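Local structure of putative aldolase (Bacteroides vulgatus ATCC 8482, 3DXI) at residues A217-M222 and T256-L261; T9-G14 and G190-D195. The protein is a putative aldolase of uncharacterised function whose modelled N-terminal domain is an eight-stranded TIM barrel of the HMGL-like family. All blocks are in the same frame, centred on the assembly; numbering follows the deposited sequence.

How the interactions relate
From the N terminus, the chain leaves the first barrel strand into helix 9-13 and then runs through five more strands before 190-195, on the seventh, comes back to it. Interaction 2 thus closes a loop of 175 residues across the mouth of the barrel. Interaction 1 opens later, just after the last strand, and closes a loop of 33 residues that includes helix 231-241. The two are in series, neither nested nor crossed. Their centres lie about 12 Å apart and they share a border at helix 9-13: Thr9 OG1 probably hydrogen-bonds Ile219 N at 2.9 Å. Together they join strands 4-7, 189-192 and 214-217 to helix 248-265, which follows the barrel's last strand and helix 231-241.

Interaction 1: A217-M222 and T256-L261; sequences ATITGM and TTFTPL
The Phe258 ring carries most of the apolar packing between the loop 217-222 and the helical segment 256-261. Ile219 meets it at one ortho carbon, with CG2 3.9 Å from Phe258 CD2, while Met222, a selenomethionine, reaches the other with SE 4.0 Å from Phe258 CD1. Both side chains cross the phenylalanine at about a right angle. A large apolar ring suits this buried place because it is wide enough to meet Ile219 and Met222 at its two ortho carbons. Beyond the selenium, Met222 CE ends 4.2 Å from Leu261 CD1, one helical turn further on.

The Met222–Phe258 pair is also a Met-aromatic contact, with SE 5.0 Å from the ring centroid and 60° off its normal. With CG anti to the backbone N (chi1 -174°) and an extended chain beyond, Met222 spans from the loop to the helix.

Polar bonding shapes the loop itself. Thr218 OG1 donates to Met222 O at 2.9 Å, and Gly221 N bonds Thr218 O; Gly221 suits the turn by its positive phi. On the helical side, Pro260 has no N-H to give to the preceding turn, in keeping with the kink there.

Tyr29 and Ile25 of helix 23-34 and Thr9 of helix 9-13 also touch Phe258, so helix 248-265 is packed onto the region where the last barrel strand passes into its loop.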
ATOM      1  N   ALA A 217     -12.189   7.539   3.200  1.00  8.23           N
ATOM      2  CA  ALA A 217     -11.148   7.482   2.176  1.00  8.20           C
ATOM      3  C   ALA A 217     -11.193   8.792   1.399  1.00  7.89           C
ATOM      4  O   ALA A 217     -12.101   9.594   1.597  1.00  8.77           O
ATOM      5  CB  ALA A 217     -11.377   6.298   1.246  1.00  8.81           C
ATOM      6  N   THR A 218     -10.205   9.019   0.535  1.00  8.57           N
ATOM      7  CA  THR A 218     -10.154  10.231  -0.276  1.00  6.79           C
ATOM      8  C   THR A 218      -9.595   9.897  -1.658  1.00  7.75           C
ATOM      9  O   THR A 218      -8.879   8.908  -1.816  1.00  7.54           O
ATOM     10  CB  THR A 218      -9.258  11.321   0.375  1.00  6.86           C
ATOM     11  OG1 THR A 218      -7.907  10.849   0.466  1.00  5.16           O
ATOM     12  CG2 THR A 218      -9.765  11.668   1.773  1.00  4.37           C
ATOM     13  N   ILE A 219      -9.933  10.713  -2.654  1.00  8.53           N
ATOM     14  CA  ILE A 219      -9.455  10.507  -4.020  1.00  8.49           C
ATOM     15  C   ILE A 219      -7.928  10.677  -4.060  1.00  9.63           C
ATOM     16  O   ILE A 219      -7.393  11.717  -3.674  1.00  9.69           O
ATOM     17  CB  ILE A 219     -10.142  11.495  -4.993  1.00  8.62           C
ATOM     18  CG1 ILE A 219     -11.654  11.222  -5.021  1.00  8.81           C
ATOM     19  CG2 ILE A 219      -9.540  11.375  -6.389  1.00  8.95           C
ATOM     20  CD1 ILE A 219     -12.034   9.807  -5.452  1.00  8.77           C
ATOM     21  N   THR A 220      -7.256   9.627  -4.533  1.00  8.44           N
ATOM     22  CA  THR A 220      -5.797   9.512  -4.623  1.00  7.98           C
ATOM     23  C   THR A 220      -5.143   9.503  -3.247  1.00  7.04           C
ATOM     24  O   THR A 220      -3.933   9.668  -3.133  1.00  5.97           O
ATOM     25  CB  THR A 220      -5.127  10.626  -5.493  1.00  6.76           C
ATOM     26  OG1 THR A 220      -5.277  11.900  -4.867  1.00  8.41           O
ATOM     27  CG2 THR A 220      -5.742  10.672  -6.890  1.00  5.93           C
ATOM     28  N   GLY A 221      -5.949   9.290  -2.206  1.00  6.40           N
ATOM     29  CA  GLY A 221      -5.429   9.256  -0.845  1.00  6.34           C
ATOM     30  C   GLY A 221      -4.996  10.619  -0.329  1.00  6.43           C
ATOM     31  O   GLY A 221      -4.343  10.724   0.709  1.00  6.21           O
HETATM   32  N   MSE A 222      -5.367  11.666  -1.057  1.00  6.89           N
HETATM   33  CA  MSE A 222      -5.015  13.036  -0.690  1.00  7.73           C
HETATM   34  C   MSE A 222      -5.239  13.298   0.795  1.00  7.91           C
HETATM   35  O   MSE A 222      -6.326  13.064   1.333  1.00  6.05           O
HETATM   36  CB  MSE A 222      -5.822  14.038  -1.525  1.00  8.34           C
HETATM   37  CG  MSE A 222      -5.423  15.496  -1.320  1.00 11.93           C
HETATM   38 SE   MSE A 222      -6.446  16.693  -2.462  1.00 22.73          SE
HETATM   39  CE  MSE A 222      -5.277  18.242  -2.457  1.00 12.04           C
ATOM     40  N   THR A 256      -8.079  12.100 -12.455  1.00  9.73           N
ATOM     41  CA  THR A 256      -7.397  13.034 -13.347  1.00 11.21           C
ATOM     42  C   THR A 256      -7.588  14.477 -12.887  1.00 10.83           C
ATOM     43  O   THR A 256      -6.667  15.282 -12.977  1.00 11.09           O
ATOM     44  CB  THR A 256      -7.908  12.903 -14.799  1.00 11.12           C
ATOM     45  OG1 THR A 256      -7.557  11.612 -15.312  1.00 11.55           O
ATOM     46  CG2 THR A 256      -7.292  13.980 -15.683  1.00 12.43           C
ATOM     47  N   THR A 257      -8.780  14.796 -12.392  1.00  9.68           N
ATOM     48  CA  THR A 257      -9.063  16.140 -11.908  1.00 10.07           C
ATOM     49  C   THR A 257      -8.061  16.532 -10.815  1.00 10.99           C
ATOM     50  O   THR A 257      -7.539  17.649 -10.807  1.00  9.54           O
ATOM     51  CB  THR A 257     -10.497  16.240 -11.327  1.00  9.37           C
ATOM     52  OG1 THR A 257     -11.456  16.012 -12.365  1.00 10.26           O
ATOM     53  CG2 THR A 257     -10.744  17.625 -10.741  1.00  8.91           C
ATOM     54  N   PHE A 258      -7.780  15.594  -9.910  1.00 10.12           N
ATOM     55  CA  PHE A 258      -6.873  15.835  -8.791  1.00  8.73           C
ATOM     56  C   PHE A 258      -5.402  15.554  -9.070  1.00 10.32           C
ATOM     57  O   PHE A 258      -4.557  15.745  -8.191  1.00 10.79           O
ATOM     58  CB  PHE A 258      -7.336  15.010  -7.586  1.00 10.35           C
ATOM     59  CG  PHE A 258      -8.530  15.592  -6.879  1.00 10.78           C
ATOM     60  CD1 PHE A 258      -8.367  16.590  -5.921  1.00 10.65           C
ATOM     61  CD2 PHE A 258      -9.817  15.176  -7.199  1.00 11.10           C
ATOM     62  CE1 PHE A 258      -9.472  17.168  -5.289  1.00 10.86           C
ATOM     63  CE2 PHE A 258     -10.934  15.746  -6.573  1.00 11.34           C
ATOM     64  CZ  PHE A 258     -10.760  16.744  -5.617  1.00 10.42           C
ATOM     65  N   THR A 259      -5.090  15.124 -10.292  1.00  9.88           N
ATOM     66  CA  THR A 259      -3.715  14.799 -10.651  1.00  9.26           C
ATOM     67  C   THR A 259      -2.752  15.987 -10.693  1.00 10.14           C
ATOM     68  O   THR A 259      -1.584  15.844 -10.328  1.00 11.86           O
ATOM     69  CB  THR A 259      -3.687  13.989 -11.968  1.00  9.85           C
ATOM     70  OG1 THR A 259      -4.221  12.682 -11.709  1.00  8.87           O
ATOM     71  CG2 THR A 259      -2.266  13.845 -12.508  1.00  8.27           C
ATOM     72  N   PRO A 260      -3.204  17.168 -11.152  1.00  9.10           N
ATOM     73  CA  PRO A 260      -2.252  18.287 -11.158  1.00  9.23           C
ATOM     74  C   PRO A 260      -1.784  18.612  -9.735  1.00  8.42           C
ATOM     75  O   PRO A 260      -0.611  18.892  -9.505  1.00  8.19           O
ATOM     76  CB  PRO A 260      -3.062  19.422 -11.783  1.00  9.33           C
ATOM     77  CG  PRO A 260      -3.887  18.696 -12.797  1.00 10.41           C
ATOM     78  CD  PRO A 260      -4.357  17.466 -12.023  1.00  9.13           C
ATOM     79  N   LEU A 261      -2.705  18.568  -8.776  1.00  7.57           N
ATOM     80  CA  LEU A 261      -2.351  18.842  -7.385  1.00  7.47           C
ATOM     81  C   LEU A 261      -1.442  17.754  -6.814  1.00  8.87           C
ATOM     82  O   LEU A 261      -0.528  18.042  -6.037  1.00  9.84           O
ATOM     83  CB  LEU A 261      -3.614  18.974  -6.536  1.00  8.08           C
ATOM     84  CG  LEU A 261      -4.356  20.297  -6.744  1.00  8.08           C
ATOM     85  CD1 LEU A 261      -5.741  20.210  -6.123  1.00  9.96           C
ATOM     86  CD2 LEU A 261      -3.545  21.438  -6.137  1.00  9.89           C
TER

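Interaction 2: T9-G14 and G190-D195; sequences TLRDGG and GFHGHD
His192, at the end of strand 189-192, turns the edge of its imidazole toward Asp12, whose OD2 lies near the ring plane and 3.7 Å from His192 NE2. Carboxylate and ring planes stand 84° apart. His192 CE1 is 3.9 Å from Arg11 NH2, with the guanidinium inclined 48° to the ring. His192 reaches across because CG is anti to its backbone N (chi1 -177°); its ND1 is hydrogen-bonded to Asp216 on the adjacent strand, which helps fix the ring's rotation.

Gly193 follows, its backbone N lying over a face of the Phe191 ring, a close fit for a residue without a side chain. His194 then brings its ring up so that His192 NE2 lies in plane at its edge. NE2 of His194 and Asp12 share a water, which donates to Asp12 OD2 at 2.5 Å and is hydrogen-bonded to His194 NE2 at 3.1 Å.

Arg11 suits its place by bending back, with NH1 in a 2.7 Å salt bridge to Asp12 OD1; Glu42 on strand 40-45 takes its NE. An aspartate after the first strand and a His-X-His at the end of the seventh, with Asn228 beside them, are consistent with the metal-binding pattern of HMGL-like relatives; in this model a water lies among these side chains. The contact spans the C-terminal mouth of the barrel, from helix 9-13 after strand 4-7 to the end of strand 189-192, with strand 214-217 between those two strands.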
ATOM      1  N   THR A   9     -12.069  14.026   0.762  1.00  8.81           N
ATOM      2  CA  THR A   9     -11.006  14.630  -0.039  1.00  9.76           C
ATOM      3  C   THR A   9     -10.768  16.121   0.230  1.00  9.28           C
ATOM      4  O   THR A   9      -9.657  16.523   0.582  1.00  9.55           O
ATOM      5  CB  THR A   9     -11.289  14.447  -1.554  1.00  8.74           C
ATOM      6  OG1 THR A   9     -11.499  13.056  -1.840  1.00  7.66           O
ATOM      7  CG2 THR A   9     -10.120  14.954  -2.378  1.00  7.06           C
ATOM      8  N   LEU A  10     -11.803  16.940   0.072  1.00 10.50           N
ATOM      9  CA  LEU A  10     -11.664  18.387   0.274  1.00 10.63           C
ATOM     10  C   LEU A  10     -11.300  18.822   1.691  1.00 10.86           C
ATOM     11  O   LEU A  10     -10.510  19.750   1.879  1.00 10.42           O
ATOM     12  CB  LEU A  10     -12.947  19.110  -0.157  1.00  9.68           C
ATOM     13  CG  LEU A  10     -13.392  18.915  -1.610  1.00  9.60           C
ATOM     14  CD1 LEU A  10     -14.617  19.773  -1.886  1.00  8.46           C
ATOM     15  CD2 LEU A  10     -12.257  19.289  -2.560  1.00 10.62           C
ATOM     16  N   ARG A  11     -11.882  18.155   2.685  1.00 10.13           N
ATOM     17  CA  ARG A  11     -11.632  18.488   4.083  1.00 11.42           C
ATOM     18  C   ARG A  11     -10.226  18.094   4.524  1.00 13.85           C
ATOM     19  O   ARG A  11      -9.515  18.873   5.160  1.00 12.77           O
ATOM     20  CB  ARG A  11     -12.669  17.789   4.978  1.00 11.10           C
ATOM     21  CG  ARG A  11     -12.621  18.182   6.457  1.00 10.85           C
ATOM     22  CD  ARG A  11     -11.545  17.426   7.232  1.00 12.07           C
ATOM     23  NE  ARG A  11     -11.857  16.005   7.386  1.00 11.08           N
ATOM     24  CZ  ARG A  11     -11.083  15.138   8.032  1.00 14.33           C
ATOM     25  NH1 ARG A  11      -9.948  15.541   8.585  1.00 13.86           N
ATOM     26  NH2 ARG A  11     -11.447  13.867   8.134  1.00 13.55           N
ATOM     27  N   ASP A  12      -9.831  16.878   4.170  1.00 15.74           N
ATOM     28  CA  ASP A  12      -8.532  16.345   4.542  1.00 17.38           C
ATOM     29  C   ASP A  12      -7.405  16.734   3.592  1.00 18.17           C
ATOM     30  O   ASP A  12      -6.247  16.823   3.998  1.00 20.74           O
ATOM     31  CB  ASP A  12      -8.638  14.826   4.640  1.00 19.78           C
ATOM     32  CG  ASP A  12      -8.059  14.284   5.925  1.00 21.06           C
ATOM     33  OD1 ASP A  12      -7.921  15.056   6.900  1.00 22.88           O
ATOM     34  OD2 ASP A  12      -7.754  13.076   5.958  1.00 23.08           O
ATOM     35  N   GLY A  13      -7.740  16.974   2.331  1.00 16.88           N
ATOM     36  CA  GLY A  13      -6.718  17.343   1.368  1.00 16.62           C
ATOM     37  C   GLY A  13      -6.459  18.839   1.274  1.00 16.31           C
ATOM     38  O   GLY A  13      -5.454  19.256   0.696  1.00 15.14           O
ATOM     39  N   GLY A  14      -7.363  19.638   1.846  1.00 15.01           N
ATOM     40  CA  GLY A  14      -7.224  21.086   1.805  1.00 14.34           C
ATOM     41  C   GLY A  14      -5.935  21.606   2.421  1.00 16.03           C
ATOM     42  O   GLY A  14      -5.493  22.712   2.121  1.00 15.12           O
ATOM     43  N   GLY A 190     -17.168   3.420  12.570  1.00  6.69           N
ATOM     44  CA  GLY A 190     -16.437   3.669  11.340  1.00  6.82           C
ATOM     45  C   GLY A 190     -14.935   3.565  11.539  1.00  6.70           C
ATOM     46  O   GLY A 190     -14.443   3.502  12.672  1.00  6.04           O
ATOM     47  N   PHE A 191     -14.203   3.550  10.429  1.00  6.76           N
ATOM     48  CA  PHE A 191     -12.750   3.468  10.454  1.00  6.74           C
ATOM     49  C   PHE A 191     -12.148   4.447   9.454  1.00  6.97           C
ATOM     50  O   PHE A 191     -12.605   4.549   8.308  1.00  6.28           O
ATOM     51  CB  PHE A 191     -12.280   2.058  10.090  1.00  5.96           C
ATOM     52  CG  PHE A 191     -10.778   1.928   9.984  1.00  6.71           C
ATOM     53  CD1 PHE A 191      -9.969   2.036  11.124  1.00  6.72           C
ATOM     54  CD2 PHE A 191     -10.168   1.724   8.744  1.00  6.74           C
ATOM     55  CE1 PHE A 191      -8.579   1.941  11.032  1.00  7.87           C
ATOM     56  CE2 PHE A 191      -8.775   1.625   8.634  1.00  6.94           C
ATOM     57  CZ  PHE A 191      -7.974   1.733   9.781  1.00  7.61           C
ATOM     58  N   HIS A 192     -11.131   5.175   9.895  1.00  7.17           N
ATOM     59  CA  HIS A 192     -10.433   6.117   9.028  1.00  9.33           C
ATOM     60  C   HIS A 192      -8.956   5.749   9.121  1.00  9.27           C
ATOM     61  O   HIS A 192      -8.276   6.087  10.092  1.00 10.53           O
ATOM     62  CB  HIS A 192     -10.652   7.564   9.484  1.00 10.31           C
ATOM     63  CG  HIS A 192     -10.012   8.580   8.585  1.00 12.24           C
ATOM     64  ND1 HIS A 192     -10.692   9.673   8.092  1.00 14.46           N
ATOM     65  CD2 HIS A 192      -8.748   8.680   8.106  1.00 12.13           C
ATOM     66  CE1 HIS A 192      -9.876  10.402   7.351  1.00 14.34           C
ATOM     67  NE2 HIS A 192      -8.689   9.821   7.344  1.00 13.53           N
ATOM     68  N   GLY A 193      -8.463   5.042   8.113  1.00  8.15           N
ATOM     69  CA  GLY A 193      -7.078   4.631   8.150  1.00  9.31           C
ATOM     70  C   GLY A 193      -6.132   5.557   7.424  1.00  9.74           C
ATOM     71  O   GLY A 193      -6.533   6.286   6.513  1.00 10.71           O
ATOM     72  N   HIS A 194      -4.873   5.555   7.848  1.00  9.21           N
ATOM     73  CA  HIS A 194      -3.856   6.357   7.183  1.00 10.01           C
ATOM     74  C   HIS A 194      -2.943   5.377   6.459  1.00 10.35           C
ATOM     75  O   HIS A 194      -2.867   4.198   6.830  1.00  9.66           O
ATOM     76  CB  HIS A 194      -3.081   7.205   8.185  1.00 11.79           C
ATOM     77  CG  HIS A 194      -3.827   8.422   8.634  1.00 14.50           C
ATOM     78  ND1 HIS A 194      -3.337   9.289   9.586  1.00 17.60           N
ATOM     79  CD2 HIS A 194      -5.025   8.922   8.253  1.00 15.70           C
ATOM     80  CE1 HIS A 194      -4.203  10.268   9.775  1.00 17.95           C
ATOM     81  NE2 HIS A 194      -5.236  10.069   8.977  1.00 17.36           N
ATOM     82  N   ASP A 195      -2.253   5.861   5.433  1.00  8.85           N
ATOM     83  CA  ASP A 195      -1.415   4.996   4.619  1.00 10.81           C
ATOM     84  C   ASP A 195       0.088   5.008   4.872  1.00 10.45           C
ATOM     85  O   ASP A 195       0.865   4.683   3.971  1.00 10.93           O
ATOM     86  CB  ASP A 195      -1.693   5.298   3.140  1.00 11.67           C
ATOM     87  CG  ASP A 195      -2.107   4.065   2.362  1.00 14.61           C
ATOM     88  OD1 ASP A 195      -2.716   3.159   2.969  1.00 17.39           O
ATOM     89  OD2 ASP A 195      -1.833   4.005   1.144  1.00 17.02           O
TER
HETATM   90  O   HOH W   1      -7.080  12.480   8.259  1.00 14.15           O